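Local coordinates for NAD-dependent protein deacylase 2 (Archaeoglobus fulgidus, PDB 4TWJ) that removes acetyl and other acyl groups from protein lysines at the expense of NAD, and represses transcription by deacetylating the chromatin protein Alba, at residues A24-A28 / A81-I85; I98-M104 / L115-M121; A186-S192 / A211-N217; A76-H82 / L105-A109. All coordinates share one frame; numbering follows the deposited sequence.

Contact 1: residues A24-A28 / A81-I85. With ACT (acetate ion), chain F.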
# COMPACT_ATOMS: atom_id res chain seq x y z
N ALA A 24 -2.50 -0.93 5.01
CA ALA A 24 -1.75 -0.81 6.26
C ALA A 24 -1.57 -2.11 7.04
O ALA A 24 -0.64 -2.22 7.85
CB ALA A 24 -2.39 0.25 7.15
N GLY A 25 -2.44 -3.09 6.80
CA GLY A 25 -2.37 -4.38 7.48
C GLY A 25 -1.05 -5.12 7.30
O GLY A 25 -0.65 -5.91 8.16
N ILE A 26 -0.37 -4.86 6.18
CA ILE A 26 0.92 -5.49 5.87
C ILE A 26 2.11 -4.70 6.47
O ILE A 26 3.21 -5.24 6.59
CB ILE A 26 1.07 -5.66 4.34
CG1 ILE A 26 2.03 -6.80 4.00
CG2 ILE A 26 1.53 -4.36 3.68
CD1 ILE A 26 2.17 -7.04 2.51
N SER A 27 1.87 -3.44 6.83
CA SER A 27 2.92 -2.56 7.35
C SER A 27 2.92 -2.44 8.88
O SER A 27 3.95 -2.10 9.47
CB SER A 27 2.76 -1.15 6.76
OG SER A 27 2.98 -1.15 5.36
N ALA A 28 1.78 -2.71 9.51
CA ALA A 28 1.63 -2.52 10.95
C ALA A 28 1.90 -3.81 11.73
O ALA A 28 1.47 -4.89 11.32
CB ALA A 28 0.24 -2.00 11.27
N ALA A 81 5.69 -11.15 4.27
CA ALA A 81 4.65 -10.84 3.28
C ALA A 81 5.22 -10.01 2.13
O ALA A 81 4.92 -10.27 0.96
CB ALA A 81 3.47 -10.13 3.93
N HIS A 82 6.05 -9.02 2.45
CA HIS A 82 6.70 -8.20 1.43
C HIS A 82 7.64 -9.04 0.58
O HIS A 82 7.68 -8.89 -0.64
CB HIS A 82 7.48 -7.04 2.05
CG HIS A 82 6.62 -6.05 2.77
ND1 HIS A 82 6.52 -6.01 4.15
CD2 HIS A 82 5.83 -5.04 2.32
CE1 HIS A 82 5.70 -5.03 4.50
NE2 HIS A 82 5.28 -4.43 3.41
N TYR A 83 8.40 -9.92 1.22
CA TYR A 83 9.34 -10.77 0.48
C TYR A 83 8.61 -11.77 -0.41
O TYR A 83 9.05 -12.05 -1.52
CB TYR A 83 10.31 -11.47 1.42
CG TYR A 83 11.33 -10.52 2.01
CD1 TYR A 83 12.27 -9.89 1.19
CD2 TYR A 83 11.36 -10.25 3.37
CE1 TYR A 83 13.20 -9.02 1.71
CE2 TYR A 83 12.29 -9.38 3.91
CZ TYR A 83 13.21 -8.76 3.07
OH TYR A 83 14.14 -7.89 3.59
N ALA A 84 7.48 -12.30 0.07
CA ALA A 84 6.67 -13.22 -0.72
C ALA A 84 6.14 -12.54 -1.98
O ALA A 84 6.19 -13.11 -3.07
CB ALA A 84 5.53 -13.78 0.11
N ILE A 85 5.64 -11.32 -1.83
CA ILE A 85 5.12 -10.56 -2.96
C ILE A 85 6.24 -10.21 -3.95
O ILE A 85 6.04 -10.28 -5.16
CB ILE A 85 4.37 -9.29 -2.47
CG1 ILE A 85 3.09 -9.71 -1.75
CG2 ILE A 85 4.03 -8.36 -3.63
CD1 ILE A 85 2.46 -8.62 -0.90
C ACT F . -6.40 -0.51 5.91
O ACT F . -7.61 -0.59 5.60
OXT ACT F . -5.57 0.07 5.18
CH3 ACT F . -5.95 -1.13 7.20
O HOH W 1 3.79 -2.25 3.04
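Ala-81 shows how a small helix residue can seat a loop side chain: its CB rests 3.6 Å from Ile-26 CG1, and CD1 of the same isoleucine is equally near. The long branch of Ile-26 reaches helix 80-90 because CG1 stands anti to the backbone nitrogen (chi1 -155°) and the chain runs on extended to CD1. One residue further, His-82 meets this isoleucine at a slant. Ile-26 CG1 lies over one face of the imidazole, 4.3 Å from the ring centroid and displaced toward the rim, a CH-pi contact. The ring also brings CE1 to 3.3 Å from Ile-26 O, the carbonyl that accepts a hydrogen bond from Asn-79 ND2. In the ring plane, a water 2.7 Å from His-82 NE2 donates to Ser-27 OG, likewise at 2.7 Å, and so bridges helix and loop; the hydroxyl is also hydrogen-bonded to Asp-103. A turn along the helix, Ile-85 closes the apolar patch, its CD1 meeting Ile-26 CD1 tip to tip at 3.8 Å. On the loop itself, Ala-24 N donates to an acetate ion, OXT at 3.2 Å, which Ser-193 OG binds too. All five residues of 24-28 belong to the NAD site; the Gly-Ala-Gly-Ile-Ser sequence that follows strand 18-22 is the conserved NAD-binding turn of the sirtuin Rossmann-type domain, here backed by helix 80-90.

Contact 2: residues I98-M104 / L115-M121. With ACT (acetate ion), chain E.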
# COMPACT_ATOMS: atom_id res chain seq x y z
N ILE A 98 0.02 -2.65 -6.30
CA ILE A 98 -0.65 -1.38 -6.05
C ILE A 98 -0.72 -1.23 -4.54
O ILE A 98 -1.25 -2.10 -3.86
CB ILE A 98 -2.07 -1.38 -6.63
CG1 ILE A 98 -2.03 -1.60 -8.15
CG2 ILE A 98 -2.78 -0.08 -6.30
CD1 ILE A 98 -3.37 -1.95 -8.76
N THR A 99 -0.18 -0.14 -4.00
CA THR A 99 -0.18 0.02 -2.55
C THR A 99 -0.74 1.37 -2.09
O THR A 99 -0.55 2.39 -2.74
CB THR A 99 1.22 -0.21 -1.93
OG1 THR A 99 1.10 -0.26 -0.50
CG2 THR A 99 2.20 0.88 -2.32
N GLN A 100 -1.41 1.32 -0.95
CA GLN A 100 -1.90 2.51 -0.27
C GLN A 100 -0.86 3.03 0.71
O GLN A 100 -1.04 4.09 1.30
CB GLN A 100 -3.18 2.17 0.50
CG GLN A 100 -4.32 1.68 -0.38
CD GLN A 100 -5.57 1.34 0.41
OE1 GLN A 100 -6.29 2.23 0.86
NE2 GLN A 100 -5.84 0.06 0.58
N ASN A 101 0.22 2.27 0.90
CA ASN A 101 1.22 2.54 1.93
C ASN A 101 2.31 3.49 1.46
O ASN A 101 2.64 3.54 0.28
CB ASN A 101 1.85 1.23 2.41
CG ASN A 101 0.83 0.23 2.88
OD1 ASN A 101 -0.24 0.59 3.37
ND2 ASN A 101 1.14 -1.06 2.72
N ILE A 102 2.89 4.23 2.41
CA ILE A 102 3.84 5.30 2.10
C ILE A 102 5.25 5.00 2.62
O ILE A 102 6.13 5.86 2.55
CB ILE A 102 3.36 6.65 2.68
CG1 ILE A 102 3.23 6.59 4.21
CG2 ILE A 102 2.04 7.05 2.04
CD1 ILE A 102 3.16 7.96 4.86
N ASP A 103 5.45 3.77 3.09
CA ASP A 103 6.67 3.37 3.80
C ASP A 103 7.74 2.73 2.91
O ASP A 103 8.83 2.42 3.39
CB ASP A 103 6.31 2.39 4.94
CG ASP A 103 5.48 1.21 4.46
OD1 ASP A 103 4.59 0.76 5.21
OD2 ASP A 103 5.68 0.73 3.33
N MET A 104 7.42 2.51 1.64
CA MET A 104 8.35 1.96 0.65
C MET A 104 8.89 0.56 0.98
O MET A 104 9.93 0.16 0.46
CB MET A 104 9.52 2.93 0.41
CG MET A 104 9.09 4.34 0.05
SD MET A 104 10.50 5.45 -0.12
CE MET A 104 11.16 4.91 -1.69
N LEU A 115 3.12 0.64 -7.60
CA LEU A 115 2.32 1.84 -7.82
C LEU A 115 1.87 2.42 -6.48
O LEU A 115 1.01 1.85 -5.80
CB LEU A 115 1.11 1.52 -8.71
CG LEU A 115 1.47 1.04 -10.12
CD1 LEU A 115 0.23 0.53 -10.85
CD2 LEU A 115 2.13 2.16 -10.92
N GLU A 116 2.49 3.54 -6.10
CA GLU A 116 2.24 4.18 -4.81
C GLU A 116 1.07 5.16 -4.93
O GLU A 116 1.26 6.34 -5.26
CB GLU A 116 3.50 4.88 -4.30
CG GLU A 116 4.61 3.90 -3.95
CD GLU A 116 5.89 4.59 -3.50
OE1 GLU A 116 6.43 4.20 -2.45
OE2 GLU A 116 6.35 5.51 -4.21
N LEU A 117 -0.13 4.66 -4.66
CA LEU A 117 -1.35 5.45 -4.79
C LEU A 117 -1.33 6.70 -3.93
O LEU A 117 -1.89 7.72 -4.33
CB LEU A 117 -2.56 4.61 -4.39
CG LEU A 117 -2.89 3.41 -5.27
CD1 LEU A 117 -4.08 2.68 -4.67
CD2 LEU A 117 -3.17 3.82 -6.71
N HIS A 118 -0.70 6.62 -2.77
CA HIS A 118 -0.70 7.74 -1.82
C HIS A 118 0.67 8.35 -1.65
O HIS A 118 0.93 9.04 -0.65
CB HIS A 118 -1.27 7.27 -0.49
CG HIS A 118 -2.68 6.77 -0.59
ND1 HIS A 118 -3.16 5.73 0.18
CD2 HIS A 118 -3.71 7.17 -1.38
CE1 HIS A 118 -4.43 5.52 -0.13
NE2 HIS A 118 -4.78 6.38 -1.07
N GLY A 119 1.54 8.14 -2.63
CA GLY A 119 2.90 8.68 -2.59
C GLY A 119 3.76 8.01 -1.54
O GLY A 119 3.55 6.85 -1.19
N SER A 120 4.74 8.75 -1.03
CA SER A 120 5.65 8.23 -0.02
C SER A 120 6.38 9.36 0.69
O SER A 120 6.31 10.51 0.27
CB SER A 120 6.69 7.30 -0.65
OG SER A 120 7.69 8.04 -1.33
N MET A 121 7.11 9.00 1.75
CA MET A 121 7.87 9.98 2.54
C MET A 121 9.18 10.39 1.87
O MET A 121 9.84 11.31 2.35
CB MET A 121 8.19 9.39 3.92
CG MET A 121 6.98 9.04 4.76
SD MET A 121 6.01 10.49 5.22
CE MET A 121 7.20 11.42 6.17
C ACT E . 1.49 3.28 5.66
O ACT E . 2.66 3.03 5.33
OXT ACT E . 0.82 4.16 5.07
CH3 ACT E . 0.86 2.51 6.78
O HOH W 2 1.36 5.13 -1.68
O HOH W 3 5.27 2.92 -0.24
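His-118 and Gln-100 are joined by a single bond from ring to backbone: ND1 donates to Gln-100 O over 2.9 Å, in the carbonyl plane and on a lone pair (C=O...N 114°), though the oxygen lies 18° out of the ring plane. The Gln-100 side chain runs alongside the imidazole, CB 3.6 Å from CE1 of His-118. With a phenylalanine in place of His-118, the Gln-100 carbonyl would probably lose this donor and the ring would be set free to turn. Next to it, Ile-102 brings CG2 to 3.5 Å from His-118 O, while its other branch, CG1 wedged between backbone N and carbonyl carbon (chi1 61°), carries CD1 to 3.8 Å from Met-121 SD. Both Ile-102 and His-118 pack on the modified side chain of the bound peptide.

Further out, water and backbone fix these groups. One water accepts from His-118 N; another receives Met-104 N and donates to Asn-101 O and to Glu-116 OE1, itself held by Gln-107. Parallel strand pairing anchors the whole: Thr-99 N donates to Leu-115 O at 2.9 Å and Leu-117 N to Thr-99 O at 3.0 Å, with Ile-98 CG2 pressed to 3.5 Å from Leu-117 CD1. Thr-99 OG1 accepts from Asn-101 N in an ST turn and is also hydrogen-bonded to Thr-22 OG1, and Gln-100 NE2 is tied to Ser-192. Two loops leaving the ends of adjacent parallel strands, one with NAD-binding residues 100-103 and the other with the predicted proton acceptor His-118, are characteristic of the sirtuin active site.

Contact 3: residues A186-S192 / A211-N217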
# COMPACT_ATOMS: atom_id res chain seq x y z
N ALA A 186 -6.09 -11.94 -12.17
CA ALA A 186 -6.07 -12.25 -10.75
C ALA A 186 -5.73 -10.99 -9.97
O ALA A 186 -4.82 -10.25 -10.35
CB ALA A 186 -5.07 -13.35 -10.45
N PHE A 187 -6.47 -10.74 -8.90
CA PHE A 187 -6.31 -9.52 -8.10
C PHE A 187 -6.36 -9.93 -6.64
O PHE A 187 -7.38 -10.43 -6.17
CB PHE A 187 -7.42 -8.53 -8.44
CG PHE A 187 -7.17 -7.13 -7.96
CD1 PHE A 187 -6.68 -6.16 -8.82
CD2 PHE A 187 -7.46 -6.76 -6.64
CE1 PHE A 187 -6.47 -4.86 -8.38
CE2 PHE A 187 -7.25 -5.46 -6.20
CZ PHE A 187 -6.76 -4.52 -7.08
N MET A 188 -5.24 -9.77 -5.93
CA MET A 188 -5.14 -10.21 -4.54
C MET A 188 -4.97 -9.02 -3.61
O MET A 188 -3.97 -8.31 -3.69
CB MET A 188 -3.99 -11.20 -4.36
CG MET A 188 -3.80 -11.66 -2.92
SD MET A 188 -2.77 -13.13 -2.74
CE MET A 188 -1.21 -12.54 -3.37
N VAL A 189 -5.96 -8.80 -2.75
CA VAL A 189 -5.90 -7.76 -1.73
C VAL A 189 -5.23 -8.35 -0.48
O VAL A 189 -5.58 -9.44 -0.05
CB VAL A 189 -7.31 -7.25 -1.37
CG1 VAL A 189 -7.28 -6.34 -0.15
CG2 VAL A 189 -7.93 -6.53 -2.57
N VAL A 190 -4.25 -7.63 0.07
CA VAL A 190 -3.56 -8.05 1.29
C VAL A 190 -3.47 -6.88 2.28
O VAL A 190 -2.86 -5.86 2.00
CB VAL A 190 -2.13 -8.56 1.01
CG1 VAL A 190 -1.49 -9.11 2.28
CG2 VAL A 190 -2.13 -9.61 -0.09
N GLY A 191 -4.09 -7.05 3.45
CA GLY A 191 -3.97 -6.06 4.52
C GLY A 191 -4.65 -4.74 4.24
O GLY A 191 -4.09 -3.68 4.54
N SER A 192 -5.85 -4.78 3.66
CA SER A 192 -6.67 -3.58 3.49
C SER A 192 -8.13 -3.86 3.79
O SER A 192 -8.67 -4.89 3.39
CB SER A 192 -6.53 -3.01 2.08
OG SER A 192 -7.35 -1.86 1.92
N ALA A 211 -11.60 -10.61 -13.27
CA ALA A 211 -10.45 -11.16 -12.54
C ALA A 211 -10.92 -12.07 -11.41
O ALA A 211 -11.97 -11.85 -10.80
CB ALA A 211 -9.58 -10.04 -11.98
N LYS A 212 -10.12 -13.09 -11.12
CA LYS A 212 -10.33 -13.91 -9.93
C LYS A 212 -9.84 -13.12 -8.73
O LYS A 212 -8.73 -12.58 -8.75
CB LYS A 212 -9.57 -15.23 -10.05
CG LYS A 212 -9.97 -16.08 -11.25
CD LYS A 212 -11.44 -16.44 -11.25
CE LYS A 212 -11.83 -17.29 -10.05
NZ LYS A 212 -13.17 -17.91 -10.22
N MET A 213 -10.67 -13.05 -7.70
CA MET A 213 -10.46 -12.13 -6.58
C MET A 213 -10.07 -12.88 -5.32
O MET A 213 -10.79 -13.76 -4.86
CB MET A 213 -11.74 -11.33 -6.33
CG MET A 213 -12.26 -10.55 -7.53
SD MET A 213 -11.15 -9.28 -8.17
CE MET A 213 -10.96 -8.24 -6.72
N ILE A 214 -8.92 -12.50 -4.75
CA ILE A 214 -8.40 -13.10 -3.52
C ILE A 214 -8.22 -12.01 -2.47
O ILE A 214 -7.76 -10.92 -2.78
CB ILE A 214 -7.02 -13.77 -3.76
CG1 ILE A 214 -7.11 -14.84 -4.86
CG2 ILE A 214 -6.47 -14.38 -2.48
CD1 ILE A 214 -5.78 -15.18 -5.49
N ILE A 215 -8.60 -12.30 -1.22
CA ILE A 215 -8.35 -11.36 -0.12
C ILE A 215 -7.69 -12.08 1.05
O ILE A 215 -8.08 -13.19 1.41
CB ILE A 215 -9.64 -10.60 0.31
CG1 ILE A 215 -9.32 -9.51 1.33
CG2 ILE A 215 -10.71 -11.55 0.83
CD1 ILE A 215 -10.39 -8.45 1.41
N VAL A 216 -6.66 -11.44 1.61
CA VAL A 216 -5.94 -11.93 2.77
C VAL A 216 -5.91 -10.82 3.81
O VAL A 216 -5.34 -9.76 3.57
CB VAL A 216 -4.49 -12.33 2.41
CG1 VAL A 216 -3.74 -12.82 3.65
CG2 VAL A 216 -4.48 -13.39 1.32
N ASN A 217 -6.54 -11.06 4.96
CA ASN A 217 -6.66 -10.07 6.02
C ASN A 217 -6.71 -10.73 7.38
O ASN A 217 -7.11 -11.89 7.48
CB ASN A 217 -7.94 -9.24 5.84
CG ASN A 217 -7.74 -7.99 5.02
OD1 ASN A 217 -6.71 -7.32 5.11
ND2 ASN A 217 -8.76 -7.63 4.24
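Met-188 lies across Ile-214 at a slant on the neighbouring strand, and each of its first three side-chain atoms has a partner there. CB faces Ile-214 CB at 4.0 Å; CG, put opposite the backbone nitrogen by a chi1 of 178°, comes to 3.8 Å from Ile-214 CG2; SD then keeps 3.9 Å from that same methyl. A bend at chi3 turns the end of the chain, and beyond the two strands Met-188 packs on Leu-239 of helix 235-249. Val-190 and Val-216 share this face of the sheet and this helix.

Strands 186-190 and 212-217 run parallel, 14° apart, joined by helix 201-208 in a beta-alpha-beta crossover of the Rossmann-type sheet. Their ladder begins with Phe-187 N donating to Lys-212 O, continues through Ile-214 N to Phe-187 O and Val-189 N to Ile-214 O, and finishes with Val-216 N to Val-189 O and Gly-191 N to Val-216 O.

The opposite face carries Phe-187, Val-189, Met-213 and Ile-215. Met-213 folds back at chi2 and chi3 to lie beside Phe-187, its CE in apolar contact 3.8 Å from CD2 of the ring. Met-213 SD lies obliquely 5.5 Å from the Phe-187 ring centroid, a Met-aromatic contact, and Pro-203 of the crossover helix touches both residues. Val-189 CG1 runs alongside Ile-215 CG1, 4.0 Å away.

Where the strands end in NAD-binding residues, Asn-217 ND2 donates to Ser-192 O at 2.9 Å from well above the carbonyl plane (43°). Asn-217 OD1 lies only 3.1 Å from Gly-191 CA, on a residue whose positive phi suits glycine.

Contact 4: residues A76-H82 / L105-A109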
# COMPACT_ATOMS: atom_id res chain seq x y z
N ALA A 76 9.91 -1.70 10.85
CA ALA A 76 11.08 -0.91 10.47
C ALA A 76 11.71 -1.40 9.17
O ALA A 76 12.37 -0.63 8.47
CB ALA A 76 12.11 -0.93 11.59
N GLU A 77 11.51 -2.68 8.86
CA GLU A 77 12.03 -3.27 7.63
C GLU A 77 11.01 -4.28 7.07
O GLU A 77 10.09 -4.67 7.78
CB GLU A 77 13.37 -3.96 7.91
CG GLU A 77 14.51 -2.97 8.13
CD GLU A 77 15.84 -3.64 8.39
OE1 GLU A 77 16.87 -3.10 7.95
OE2 GLU A 77 15.85 -4.71 9.04
N PRO A 78 11.18 -4.69 5.80
CA PRO A 78 10.20 -5.61 5.21
C PRO A 78 10.03 -6.93 5.99
O PRO A 78 10.99 -7.45 6.55
CB PRO A 78 10.78 -5.89 3.82
CG PRO A 78 11.63 -4.72 3.51
CD PRO A 78 12.19 -4.25 4.82
N ASN A 79 8.79 -7.42 6.02
CA ASN A 79 8.45 -8.69 6.65
C ASN A 79 8.23 -9.77 5.57
O ASN A 79 8.29 -9.46 4.38
CB ASN A 79 7.21 -8.51 7.55
CG ASN A 79 5.96 -8.10 6.79
OD1 ASN A 79 5.57 -8.75 5.82
ND2 ASN A 79 5.32 -7.03 7.24
N PRO A 80 7.99 -11.03 5.98
CA PRO A 80 7.83 -12.13 5.01
C PRO A 80 6.72 -11.94 3.97
O PRO A 80 6.82 -12.51 2.88
CB PRO A 80 7.52 -13.33 5.90
CG PRO A 80 8.25 -13.03 7.17
CD PRO A 80 8.03 -11.56 7.37
N ALA A 81 5.69 -11.15 4.27
CA ALA A 81 4.65 -10.84 3.28
C ALA A 81 5.22 -10.01 2.13
O ALA A 81 4.92 -10.27 0.96
CB ALA A 81 3.47 -10.13 3.93
N HIS A 82 6.05 -9.02 2.45
CA HIS A 82 6.70 -8.20 1.43
C HIS A 82 7.64 -9.04 0.58
O HIS A 82 7.68 -8.89 -0.64
CB HIS A 82 7.48 -7.04 2.05
CG HIS A 82 6.62 -6.05 2.77
ND1 HIS A 82 6.52 -6.01 4.15
CD2 HIS A 82 5.83 -5.04 2.32
CE1 HIS A 82 5.70 -5.03 4.50
NE2 HIS A 82 5.28 -4.43 3.41
N LEU A 105 8.18 -0.18 1.83
CA LEU A 105 8.63 -1.52 2.23
C LEU A 105 8.60 -2.52 1.08
O LEU A 105 9.40 -3.46 1.06
CB LEU A 105 7.79 -2.05 3.40
CG LEU A 105 8.03 -1.37 4.75
CD1 LEU A 105 7.05 -1.88 5.79
CD2 LEU A 105 9.46 -1.59 5.22
N HIS A 106 7.68 -2.34 0.13
CA HIS A 106 7.65 -3.21 -1.05
C HIS A 106 8.96 -3.10 -1.83
O HIS A 106 9.57 -4.12 -2.16
CB HIS A 106 6.46 -2.88 -1.95
CG HIS A 106 5.14 -3.35 -1.41
ND1 HIS A 106 4.87 -4.67 -1.16
CD2 HIS A 106 4.01 -2.67 -1.10
CE1 HIS A 106 3.64 -4.79 -0.70
NE2 HIS A 106 3.09 -3.59 -0.66
N GLN A 107 9.38 -1.87 -2.11
CA GLN A 107 10.61 -1.62 -2.86
C GLN A 107 11.84 -2.13 -2.12
O GLN A 107 12.76 -2.68 -2.73
CB GLN A 107 10.79 -0.13 -3.17
CG GLN A 107 9.73 0.48 -4.08
CD GLN A 107 8.60 1.10 -3.30
OE1 GLN A 107 8.03 0.48 -2.41
NE2 GLN A 107 8.29 2.36 -3.61
N ARG A 108 11.85 -1.94 -0.80
CA ARG A 108 12.96 -2.40 0.04
C ARG A 108 13.03 -3.93 0.14
O ARG A 108 14.09 -4.48 0.47
CB ARG A 108 12.87 -1.78 1.44
CG ARG A 108 13.14 -0.28 1.46
CD ARG A 108 13.82 0.17 2.75
NE ARG A 108 12.93 0.05 3.90
CZ ARG A 108 13.28 0.37 5.15
NH1 ARG A 108 14.50 0.82 5.43
NH2 ARG A 108 12.40 0.23 6.13
N ALA A 109 11.92 -4.60 -0.14
CA ALA A 109 11.88 -6.06 -0.22
C ALA A 109 12.26 -6.60 -1.60
O ALA A 109 12.37 -7.81 -1.77
CB ALA A 109 10.49 -6.56 0.17
O HOH W 4 6.83 -6.51 -1.75
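Pro-78 and Leu-105 lead the apolar part of the contact, with CD of the proline 3.8 Å from CD2 of the leucine. Ala-109 CB touches two partners, Pro-78 CB at 3.7 Å and His-82 CB at 3.6 Å. Aromatic contacts follow. Leu-105 CB lies over one face of the His-82 imidazole, 3.7 Å from the centroid, and the edge of that ring, led by CD2, is directed at the face of His-106 in a T-shaped pair with planes at 68°. His-82 is thus covered by an aliphatic carbon and braced by a second ring.

Hydrogen bonds make the third group. Asn-79 OD1 accepts from Ala-81 N at 2.9 Å, in the carbonyl plane, and weakly from His-82 N, while His-82 ND1 accepts from Asn-79 N at 3.3 Å. A water donates to His-82 O and is also hydrogen-bonded to His-106 ND1, whose ring is tied through NE2 to Thr-22. At the solvent-exposed end, Arg-108 NH2 is placed against Ala-76 O too closely for the bond to be trusted in detail. Replacing His-82 with an alanine would probably leave Asn-79 N without its acceptor, and the face of His-106 and the Leu-105 methylene without the ring they pack on. The reciprocal bonding of Asn-79 and His-82 is a capping box, here opening helix 80-90 against the short helix 105-108 of the sirtuin Rossmann-type domain.

Overall arrangement
From the N terminus, the turn after strand 18-22 waits some fifty residues before helix 80-90 returns to it and closes contact 1. Contact 4 opens where contact 1 ends, sharing Ala-81 and His-82, and closes on helix 105-108. Before it does so, contact 2 has opened at the end of strand 94-99; its partner comes on strand 114-116 and the turn beyond, so contacts 2 and 4 cross. Contact 3 follows in series, on neighbouring strands further across the same parallel sheet. Polar links draw contacts 1, 2 and 3 together pairwise at the NAD site, that between 1 and 3 running from Gly-25 N to Gly-191 O. Contacts 3 and 4 do not touch.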